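Local coordinates for protein beta-N-acetylhexosaminidase (Beutenbergia cavernae, PDB 5BU9) that probably hydrolyses terminal non-reducing N-acetyl-D-hexosamine residues in N-acetyl-beta-D-hexosaminides, as a member of glycosyl hydrolase family 3, at residues 133-137 and 212-217; 145-149 and 189-195; 196-202 and 272-276; 229-233 and 243-247. One frame throughout, in Å; residues are numbered along the deposited sequence.

Interaction 1. Residues 133-137 and 212-217; sequences VMDVV and ASVQAF
A helix start can pack on an irregular loop through apolar side chains. Residues 133-137 are extended apart from Met134 (phi/psi -112/17), and run against the first turns of helix 212-222 in reversed register: Val136 CA lies 4.9 Å from Ser213 CA, Met134 CA 6.2 Å from Ala216 CA. Ala212 opens the helix, its CB 4.3 Å from Val136 CG1. At Ser213 the CA sits 3.7 Å from Val136 CG2, while the hydroxyl bonds Pro187 O. One turn on, Ala216 CB is 3.9 Å from Val136 CG2, and Ala216 O is 3.4 Å from CE of Met134, a selenomethionine in the m,t,p rotamer. Phe217 (chi1 m) brings its ring back to the loop: CE1 is 3.7 Å from Met134 CB, Met134 O lies over one face, and Asp135 OD1, already satisfied by Leu189 N, borders the edge 3.8 Å from CZ. Largely buried, the contact joins a loop following barrel strand 128-129 to a helix leading into strand 227-230, as in a TIM barrel.

Interaction 2. Residues 145-149 and 189-195; sequences ANPPI and LGRVTEN
A single asparagine amide can organise two loops. Here Asn146, chi1 t, points ND2 into the bend of residues 189-195, where Gly190 (phi/psi -80/4) and Arg191 (-128/1) turn the chain round it. ND2 donates to Leu189 O (2.9 Å, 163°) and Val192 O (2.9 Å, 153°), so both its protons are used. OD1 faces its own loop, accepting from Gly150 N and, weakly, from Ile149 N (3.1 Å). Val192 O also receives a CA-H...O contact from Asn146 CA at 3.5 Å. Both segments lack regular structure; they belong to loops that follow the adjacent parallel strands 128-129 and 180-186 of a TIM barrel, the side on which such enzymes carry their active sites. Across the pair, Asn146 faces Thr193 (CA-CA 5.0 Å) and Ile149 faces Gly190 (5.6 Å). Water 1 donates to Ala145 O (2.6 Å) and Thr193 O (3.1 Å). Pro148 and Ile149 supply the apolar part: Pro148 CG lies 3.6 Å from Val192 CG2 and 3.8 Å from Leu189 CG, Ile149 CG1 4.1 Å from Leu189 CB. Arg191, its CB directed away, forms a salt bridge through NH1 with Asp211, while Asn195 OD1 accepts from Asp197 N.

Interaction 3. Residues 196-202 and 272-276; sequences TDTTAGV and AAEQV
This is a polar loop-to-loop contact, partly buried, between the segment before the short strand 203-204 and the loop after barrel strand 264-267. Two main-chain bonds join the segments: Glu274 N donates to Asp197 O (2.9 Å, 165°) and Gln275 N to Thr196 O (3.0 Å, 153°). The closest CA pairs are Asp197 with Ala273 (4.2 Å) and Ala200 with Gln275 (3.9 Å). In 273-276 the chain turns, Val276 N reaching Ala273 O at 3.1 Å. Both segments belong to loops after parallel strands of the TIM barrel, the end where such enzymes carry their active sites. The side-chain amide of Gln275, chi1 t and chi2 p, pairs with both N and O of Val202: OE1 accepts from Val202 N (2.8 Å, 165°) and NE2 donates to Val202 O (3.2 Å), while also bonding Thr232 O. Gly201, at phi/psi 69/27, makes the turn just ahead of Val202; its N donates to water 2 (2.8 Å), which donates to Gln275 O (2.8 Å).

Interaction 4. Residues 229-233 and 243-247; sequences MTSTA and PAAFS
Small side chains let a turn settle tightly against a strand end, and residues 229-233 with 243-247 do so with alanines and threonines. Strand 227-230 ends at Thr230, whose p rotamer places OG1 3.6 Å from Ala245 CB; this hydroxyl also lies 2.7 Å from water 3, which donates to Ala245 O (3.0 Å), and has a weak bond to Val266 O. Ser231 takes chi1 t, so that OG accepts from Ala233 N (3.0 Å, 155°) in an ST turn and also bonds the OH of Tyr235. Thr232, chi1 p, has its CB directed away, yet CG2 is 4.0 Å from Ala245 CB. The chain thus leaves a parallel strand of the TIM barrel and, ten residues on, returns through a 3-10 turn, 244-246, that leads into helix 248-258. Ala244 N donates to Ala233 O (2.9 Å, 159°). Pro243 packs its CB 3.2 Å from Thr232 O. Within the turn, Phe246 N bonds Pro243 O (2.8 Å) and Ser247 N bonds Ala244 O (2.9 Å). Phe246, chi1 m, stacks edge-to-face with Trp279. At the N-cap position, Ser247 in the t rotamer uses OG to cap Ile250 N and to bond Asp239 OD2.

In the fold
All four contacts belong to one TIM barrel domain and join loops after neighbouring strands 128-129, 180-186, 227-230 and 264-267 to one another and, in interaction 1, to helix 212-222. Centres of consecutive contacts lie about 12 to 13 Å apart, whereas interactions 1 and 3 stand about 21 Å apart without touching. Along the chain, interaction 2 falls between the two segments of interaction 1, interaction 4 between those of interaction 3, and interactions 1 and 3 interleave. Asp135 OD1 probably bonds Leu189 N (2.6 Å), Val192 CG1 packs on Val202 CG1 (3.8 Å), Gln275 NE2 probably bonds Thr232 O (2.9 Å), and Leu189 CD1 lies 3.3 Å from Ser231 OG: a continuous series at the barrel end where TIM-barrel glycosidases carry their active sites.

Interaction 1. Residues 133-137 and 212-217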
loop_
_atom_site.group_PDB
_atom_site.type_symbol
_atom_site.label_atom_id
_atom_site.label_comp_id
_atom_site.label_asym_id
_atom_site.label_seq_id
_atom_site.Cartn_x
_atom_site.Cartn_y
_atom_site.Cartn_z
ATOM N N VAL A 133 -0.427 9.984 1.266
ATOM C CA VAL A 133 0.308 10.010 2.532
ATOM C C VAL A 133 -0.455 10.793 3.595
ATOM O O VAL A 133 -0.692 11.985 3.450
ATOM C CB VAL A 133 1.701 10.621 2.325
ATOM C CG1 VAL A 133 2.354 10.922 3.635
ATOM C CG2 VAL A 133 2.568 9.696 1.497
HETATM N N MSE A 134 -0.829 10.137 4.681
HETATM C CA MSE A 134 -1.480 10.852 5.772
HETATM C C MSE A 134 -0.595 10.907 7.010
HETATM O O MSE A 134 -1.074 11.179 8.112
HETATM C CB MSE A 134 -2.825 10.215 6.093
HETATM C CG MSE A 134 -3.747 10.234 4.890
HETATM SE SE MSE A 134 -5.613 9.969 5.353
HETATM C CE MSE A 134 -6.007 11.793 5.946
ATOM N N ASP A 135 0.695 10.648 6.806
ATOM C CA ASP A 135 1.689 10.806 7.836
ATOM C C ASP A 135 1.688 12.271 8.216
ATOM O O ASP A 135 1.494 13.115 7.356
ATOM C CB ASP A 135 3.091 10.396 7.344
ATOM C CG ASP A 135 3.204 8.921 7.029
ATOM O OD1 ASP A 135 2.765 8.076 7.856
ATOM O OD2 ASP A 135 3.754 8.618 5.945
ATOM N N VAL A 136 1.908 12.584 9.484
ATOM C CA VAL A 136 2.013 13.978 9.889
ATOM C C VAL A 136 3.435 14.277 10.324
ATOM O O VAL A 136 3.958 13.592 11.188
ATOM C CB VAL A 136 1.011 14.303 11.006
ATOM C CG1 VAL A 136 1.187 15.711 11.447
ATOM C CG2 VAL A 136 -0.398 14.118 10.507
ATOM N N VAL A 137 4.056 15.294 9.731
ATOM C CA VAL A 137 5.401 15.707 10.112
ATOM C C VAL A 137 5.213 16.763 11.217
ATOM O O VAL A 137 4.230 17.482 11.210
ATOM C CB VAL A 137 6.201 16.207 8.879
ATOM C CG1 VAL A 137 7.541 16.792 9.259
ATOM C CG2 VAL A 137 6.447 15.064 7.926
ATOM N N ALA A 212 -1.132 13.049 16.421
ATOM C CA ALA A 212 -1.793 13.710 15.318
ATOM C C ALA A 212 -1.867 12.818 14.074
ATOM O O ALA A 212 -2.863 12.850 13.343
ATOM C CB ALA A 212 -1.074 14.995 15.006
ATOM N N SER A 213 -0.833 12.021 13.829
ATOM C CA SER A 213 -0.858 11.145 12.653
ATOM C C SER A 213 -1.957 10.091 12.799
ATOM O O SER A 213 -2.721 9.857 11.869
ATOM C CB SER A 213 0.493 10.475 12.423
ATOM O OG SER A 213 0.804 9.591 13.479
ATOM N N VAL A 214 -2.079 9.506 13.982
ATOM C CA VAL A 214 -3.172 8.570 14.231
ATOM C C VAL A 214 -4.529 9.267 14.094
ATOM O O VAL A 214 -5.456 8.698 13.543
ATOM C CB VAL A 214 -3.039 7.918 15.583
ATOM C CG1 VAL A 214 -4.169 6.917 15.786
ATOM C CG2 VAL A 214 -1.702 7.215 15.653
ATOM N N GLN A 215 -4.636 10.509 14.556
ATOM C CA GLN A 215 -5.856 11.285 14.331
ATOM C C GLN A 215 -6.092 11.524 12.822
ATOM O O GLN A 215 -7.211 11.488 12.340
ATOM C CB GLN A 215 -5.781 12.614 15.066
ATOM C CG GLN A 215 -5.870 12.523 16.586
ATOM C CD GLN A 215 -5.290 13.776 17.240
ATOM O OE1 GLN A 215 -5.421 14.886 16.707
ATOM N NE2 GLN A 215 -4.619 13.601 18.379
ATOM N N ALA A 216 -5.032 11.755 12.065
ATOM C CA ALA A 216 -5.184 11.921 10.619
ATOM C C ALA A 216 -5.731 10.648 9.991
ATOM O O ALA A 216 -6.593 10.730 9.143
ATOM C CB ALA A 216 -3.850 12.298 9.962
ATOM N N PHE A 217 -5.202 9.480 10.399
ATOM C CA PHE A 217 -5.615 8.217 9.776
ATOM C C PHE A 217 -7.062 7.965 10.108
ATOM O O PHE A 217 -7.807 7.531 9.236
ATOM C CB PHE A 217 -4.726 7.035 10.204
ATOM C CG PHE A 217 -3.375 7.052 9.548
ATOM C CD1 PHE A 217 -3.256 6.831 8.187
ATOM C CD2 PHE A 217 -2.245 7.363 10.262
ATOM C CE1 PHE A 217 -2.025 6.866 7.539
ATOM C CE2 PHE A 217 -0.987 7.403 9.631
ATOM C CZ PHE A 217 -0.888 7.157 8.262
#

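Interaction 2. Residues 145-149 and 189-195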
loop_
_atom_site.group_PDB
_atom_site.type_symbol
_atom_site.label_atom_id
_atom_site.label_comp_id
_atom_site.label_asym_id
_atom_site.label_seq_id
_atom_site.Cartn_x
_atom_site.Cartn_y
_atom_site.Cartn_z
ATOM N N ALA A 145 14.601 16.525 8.718
ATOM C CA ALA A 145 15.210 15.533 9.589
ATOM C C ALA A 145 14.495 14.175 9.538
ATOM O O ALA A 145 14.971 13.213 10.134
ATOM C CB ALA A 145 15.245 16.056 11.015
ATOM N N ASN A 146 13.359 14.122 8.835
ATOM C CA ASN A 146 12.526 12.919 8.655
ATOM C C ASN A 146 12.739 12.296 7.257
ATOM O O ASN A 146 12.146 12.748 6.259
ATOM C CB ASN A 146 11.042 13.278 8.857
ATOM C CG ASN A 146 10.101 12.144 8.474
ATOM O OD1 ASN A 146 9.371 12.226 7.480
ATOM N ND2 ASN A 146 10.109 11.083 9.266
ATOM N N PRO A 147 13.606 11.279 7.166
ATOM C CA PRO A 147 14.054 10.811 5.844
ATOM C C PRO A 147 12.950 10.270 4.897
ATOM O O PRO A 147 13.010 10.592 3.714
ATOM C CB PRO A 147 15.085 9.700 6.200
ATOM C CG PRO A 147 15.591 10.120 7.584
ATOM C CD PRO A 147 14.313 10.595 8.264
ATOM N N PRO A 148 11.965 9.489 5.384
ATOM C CA PRO A 148 11.008 9.015 4.361
ATOM C C PRO A 148 9.988 10.047 3.858
ATOM O O PRO A 148 9.623 10.051 2.673
ATOM C CB PRO A 148 10.267 7.861 5.071
ATOM C CG PRO A 148 10.404 8.128 6.514
ATOM C CD PRO A 148 11.766 8.817 6.678
ATOM N N ILE A 149 9.484 10.898 4.732
ATOM C CA ILE A 149 8.374 11.750 4.314
ATOM C C ILE A 149 8.845 13.202 4.181
ATOM O O ILE A 149 8.833 13.772 3.095
ATOM C CB ILE A 149 7.184 11.648 5.291
ATOM C CG1 ILE A 149 6.739 10.182 5.508
ATOM C CG2 ILE A 149 6.013 12.554 4.800
ATOM C CD1 ILE A 149 6.531 9.380 4.200
ATOM N N LEU A 189 4.683 7.723 9.645
ATOM C CA LEU A 189 6.110 7.617 9.345
ATOM C C LEU A 189 6.772 8.988 9.321
ATOM O O LEU A 189 7.947 9.106 8.974
ATOM C CB LEU A 189 6.293 6.921 7.998
ATOM C CG LEU A 189 7.469 6.006 7.706
ATOM C CD1 LEU A 189 7.819 5.132 8.900
ATOM C CD2 LEU A 189 7.111 5.138 6.504
ATOM N N GLY A 190 6.022 10.022 9.690
ATOM C CA GLY A 190 6.535 11.371 9.613
ATOM C C GLY A 190 7.433 11.788 10.756
ATOM O O GLY A 190 7.855 12.936 10.806
ATOM N N ARG A 191 7.733 10.879 11.683
ATOM C CA ARG A 191 8.536 11.267 12.838
ATOM C C ARG A 191 9.764 10.367 13.080
ATOM O O ARG A 191 10.532 10.614 14.012
ATOM C CB ARG A 191 7.651 11.316 14.087
ATOM C CG ARG A 191 6.368 12.156 13.863
ATOM C CD ARG A 191 5.695 12.483 15.214
ATOM N NE ARG A 191 6.557 13.369 15.987
ATOM C CZ ARG A 191 6.247 13.916 17.153
ATOM N NH1 ARG A 191 5.066 13.672 17.734
ATOM N NH2 ARG A 191 7.136 14.715 17.738
ATOM N N VAL A 192 9.989 9.357 12.240
ATOM C CA VAL A 192 11.240 8.591 12.347
ATOM C C VAL A 192 12.403 9.460 11.871
ATOM O O VAL A 192 12.216 10.359 11.054
ATOM C CB VAL A 192 11.201 7.287 11.537
ATOM C CG1 VAL A 192 10.239 6.265 12.172
ATOM C CG2 VAL A 192 10.829 7.590 10.080
ATOM N N THR A 193 13.596 9.187 12.384
ATOM C CA THR A 193 14.791 9.904 11.978
ATOM C C THR A 193 15.708 9.051 11.076
ATOM O O THR A 193 16.795 9.490 10.707
ATOM C CB THR A 193 15.568 10.348 13.188
ATOM O OG1 THR A 193 15.712 9.210 14.057
ATOM C CG2 THR A 193 14.829 11.485 13.929
ATOM N N GLU A 194 15.273 7.833 10.747
ATOM C CA GLU A 194 15.972 6.982 9.780
ATOM C C GLU A 194 15.018 6.418 8.772
ATOM O O GLU A 194 13.813 6.472 8.971
ATOM C CB GLU A 194 16.702 5.837 10.471
ATOM C CG GLU A 194 18.010 6.296 11.151
ATOM C CD GLU A 194 17.770 6.561 12.606
ATOM O OE1 GLU A 194 18.402 7.504 13.150
ATOM O OE2 GLU A 194 16.920 5.828 13.186
ATOM N N ASN A 195 15.558 5.873 7.688
ATOM C CA ASN A 195 14.740 5.343 6.600
ATOM C C ASN A 195 14.650 3.799 6.637
ATOM O O ASN A 195 15.665 3.110 6.495
ATOM C CB ASN A 195 15.310 5.787 5.239
ATOM C CG ASN A 195 14.273 5.757 4.139
ATOM O OD1 ASN A 195 13.352 4.933 4.138
ATOM N ND2 ASN A 195 14.412 6.670 3.193
HETATM O O HOH W 1 17.327 12.507 10.973
#

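Interaction 3. Residues 196-202 and 272-276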
loop_
_atom_site.group_PDB
_atom_site.type_symbol
_atom_site.label_atom_id
_atom_site.label_comp_id
_atom_site.label_asym_id
_atom_site.label_seq_id
_atom_site.Cartn_x
_atom_site.Cartn_y
_atom_site.Cartn_z
ATOM N N THR A 196 13.438 3.261 6.732
ATOM C CA THR A 196 13.273 1.810 6.798
ATOM C C THR A 196 13.693 1.082 5.511
ATOM O O THR A 196 13.973 -0.102 5.564
ATOM C CB THR A 196 11.832 1.413 7.136
ATOM O OG1 THR A 196 10.936 2.010 6.195
ATOM C CG2 THR A 196 11.465 1.818 8.610
ATOM N N ASP A 197 13.753 1.791 4.380
ATOM C CA ASP A 197 14.259 1.225 3.121
ATOM C C ASP A 197 15.689 0.751 3.232
ATOM O O ASP A 197 16.039 -0.314 2.717
ATOM C CB ASP A 197 14.191 2.250 1.946
ATOM C CG ASP A 197 12.757 2.507 1.430
ATOM O OD1 ASP A 197 11.831 1.753 1.821
ATOM O OD2 ASP A 197 12.561 3.456 0.599
ATOM N N THR A 198 16.518 1.545 3.903
ATOM C CA THR A 198 17.966 1.350 3.884
ATOM C C THR A 198 18.602 1.065 5.244
ATOM O O THR A 198 19.789 0.768 5.316
ATOM C CB THR A 198 18.670 2.634 3.342
ATOM O OG1 THR A 198 18.245 3.735 4.150
ATOM C CG2 THR A 198 18.271 2.929 1.912
ATOM N N THR A 199 17.846 1.245 6.321
ATOM C CA THR A 199 18.372 1.103 7.685
ATOM C C THR A 199 17.501 0.083 8.425
ATOM O O THR A 199 16.321 -0.008 8.143
ATOM C CB THR A 199 18.357 2.486 8.429
ATOM O OG1 THR A 199 19.115 3.432 7.678
ATOM C CG2 THR A 199 18.987 2.392 9.816
ATOM N N ALA A 200 18.056 -0.696 9.350
ATOM C CA ALA A 200 17.220 -1.601 10.155
ATOM C C ALA A 200 17.251 -1.134 11.602
ATOM O O ALA A 200 18.066 -0.283 11.959
ATOM C CB ALA A 200 17.688 -3.056 10.041
ATOM N N GLY A 201 16.358 -1.662 12.430
ATOM C CA GLY A 201 16.273 -1.199 13.807
ATOM C C GLY A 201 15.731 0.220 13.890
ATOM O O GLY A 201 16.053 0.961 14.821
ATOM N N VAL A 202 14.936 0.623 12.901
ATOM C CA VAL A 202 14.325 1.945 12.937
ATOM C C VAL A 202 13.230 1.991 13.971
ATOM O O VAL A 202 12.255 1.231 13.921
ATOM C CB VAL A 202 13.760 2.359 11.601
ATOM C CG1 VAL A 202 13.052 3.696 11.784
ATOM C CG2 VAL A 202 14.851 2.478 10.582
ATOM N N ALA A 272 12.534 -5.863 -0.093
ATOM C CA ALA A 272 13.948 -5.484 -0.024
ATOM C C ALA A 272 14.268 -4.447 1.072
ATOM O O ALA A 272 15.441 -4.198 1.375
ATOM C CB ALA A 272 14.416 -4.967 -1.392
ATOM N N ALA A 273 13.238 -3.843 1.651
ATOM C CA ALA A 273 13.403 -2.877 2.738
ATOM C C ALA A 273 14.291 -3.435 3.862
ATOM O O ALA A 273 13.992 -4.510 4.447
ATOM C CB ALA A 273 12.034 -2.476 3.287
ATOM N N GLU A 274 15.363 -2.709 4.154
ATOM C CA GLU A 274 16.388 -3.178 5.062
ATOM C C GLU A 274 15.795 -3.487 6.431
ATOM O O GLU A 274 16.235 -4.406 7.084
ATOM C CB GLU A 274 17.509 -2.148 5.207
ATOM C CG GLU A 274 18.715 -2.639 6.000
ATOM C CD GLU A 274 19.441 -3.829 5.331
ATOM O OE1 GLU A 274 19.161 -4.153 4.134
ATOM O OE2 GLU A 274 20.295 -4.438 6.013
ATOM N N GLN A 275 14.765 -2.739 6.826
ATOM C CA GLN A 275 14.181 -2.859 8.144
ATOM C C GLN A 275 13.661 -4.284 8.414
ATOM O O GLN A 275 13.626 -4.714 9.561
ATOM C CB GLN A 275 13.047 -1.855 8.303
ATOM C CG GLN A 275 12.193 -2.085 9.570
ATOM C CD GLN A 275 12.789 -1.396 10.794
ATOM O OE1 GLN A 275 13.964 -0.978 10.774
ATOM N NE2 GLN A 275 11.981 -1.244 11.858
ATOM N N VAL A 276 13.278 -5.029 7.367
ATOM C CA VAL A 276 12.767 -6.386 7.626
ATOM C C VAL A 276 13.592 -7.523 7.040
ATOM O O VAL A 276 13.132 -8.663 7.018
ATOM C CB VAL A 276 11.301 -6.518 7.155
ATOM C CG1 VAL A 276 10.436 -5.619 7.978
ATOM C CG2 VAL A 276 11.144 -6.226 5.628
HETATM O O HOH W 2 14.943 -4.089 11.992
#

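Interaction 4. Residues 229-233 and 243-247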
loop_
_atom_site.group_PDB
_atom_site.type_symbol
_atom_site.label_atom_id
_atom_site.label_comp_id
_atom_site.label_asym_id
_atom_site.label_seq_id
_atom_site.Cartn_x
_atom_site.Cartn_y
_atom_site.Cartn_z
HETATM N N MSE A 229 -2.262 1.293 4.415
HETATM C CA MSE A 229 -0.918 0.696 4.431
HETATM C C MSE A 229 -0.203 0.920 5.771
HETATM O O MSE A 229 -0.245 2.011 6.343
HETATM C CB MSE A 229 -0.053 1.242 3.286
HETATM C CG MSE A 229 1.375 0.762 3.350
HETATM SE SE MSE A 229 2.487 1.493 1.924
HETATM C CE MSE A 229 1.787 0.492 0.463
ATOM N N THR A 230 0.445 -0.123 6.267
ATOM C CA THR A 230 1.189 -0.072 7.522
ATOM C C THR A 230 2.693 0.168 7.278
ATOM O O THR A 230 3.253 -0.270 6.260
ATOM C CB THR A 230 1.022 -1.381 8.311
ATOM O OG1 THR A 230 1.392 -2.462 7.447
ATOM C CG2 THR A 230 -0.455 -1.575 8.818
ATOM N N SER A 231 3.297 0.886 8.227
ATOM C CA SER A 231 4.729 1.111 8.415
ATOM C C SER A 231 5.480 -0.127 8.922
ATOM O O SER A 231 4.883 -0.957 9.606
ATOM C CB SER A 231 4.886 2.233 9.442
ATOM O OG SER A 231 6.201 2.425 9.871
ATOM N N THR A 232 6.789 -0.227 8.647
ATOM C CA THR A 232 7.572 -1.306 9.253
ATOM C C THR A 232 8.452 -0.796 10.393
ATOM O O THR A 232 9.193 -1.558 10.980
ATOM C CB THR A 232 8.472 -2.035 8.259
ATOM O OG1 THR A 232 9.310 -1.090 7.623
ATOM C CG2 THR A 232 7.654 -2.796 7.212
ATOM N N ALA A 233 8.352 0.485 10.717
ATOM C CA ALA A 233 9.077 1.059 11.849
ATOM C C ALA A 233 8.644 0.408 13.162
ATOM O O ALA A 233 7.542 -0.126 13.257
ATOM C CB ALA A 233 8.847 2.576 11.907
ATOM N N PRO A 243 8.228 -4.610 14.444
ATOM C CA PRO A 243 7.824 -3.728 13.347
ATOM C C PRO A 243 6.298 -3.573 13.280
ATOM O O PRO A 243 5.616 -4.607 13.351
ATOM C CB PRO A 243 8.346 -4.462 12.105
ATOM C CG PRO A 243 9.550 -5.190 12.597
ATOM C CD PRO A 243 9.167 -5.659 14.002
ATOM N N ALA A 244 5.772 -2.356 13.097
ATOM C CA ALA A 244 4.307 -2.130 13.165
ATOM C C ALA A 244 3.562 -3.104 12.276
ATOM O O ALA A 244 2.553 -3.635 12.682
ATOM C CB ALA A 244 3.941 -0.670 12.778
ATOM N N ALA A 245 4.087 -3.344 11.064
ATOM C CA ALA A 245 3.437 -4.207 10.078
ATOM C C ALA A 245 3.265 -5.652 10.577
ATOM O O ALA A 245 2.422 -6.394 10.057
ATOM C CB ALA A 245 4.209 -4.203 8.748
ATOM N N PHE A 246 4.052 -6.022 11.582
ATOM C CA PHE A 246 4.029 -7.358 12.174
ATOM C C PHE A 246 3.377 -7.330 13.545
ATOM O O PHE A 246 3.405 -8.322 14.257
ATOM C CB PHE A 246 5.452 -7.941 12.355
ATOM C CG PHE A 246 6.268 -8.057 11.061
ATOM C CD1 PHE A 246 5.660 -8.004 9.817
ATOM C CD2 PHE A 246 7.644 -8.263 11.118
ATOM C CE1 PHE A 246 6.410 -8.116 8.652
ATOM C CE2 PHE A 246 8.407 -8.361 9.948
ATOM C CZ PHE A 246 7.786 -8.287 8.722
ATOM N N SER A 247 2.822 -6.190 13.943
ATOM C CA SER A 247 2.259 -6.094 15.289
ATOM C C SER A 247 0.755 -6.373 15.314
ATOM O O SER A 247 -0.042 -5.580 14.794
ATOM C CB SER A 247 2.541 -4.712 15.871
ATOM O OG SER A 247 1.803 -4.515 17.049
HETATM O O HOH W 3 0.609 -4.856 8.304
#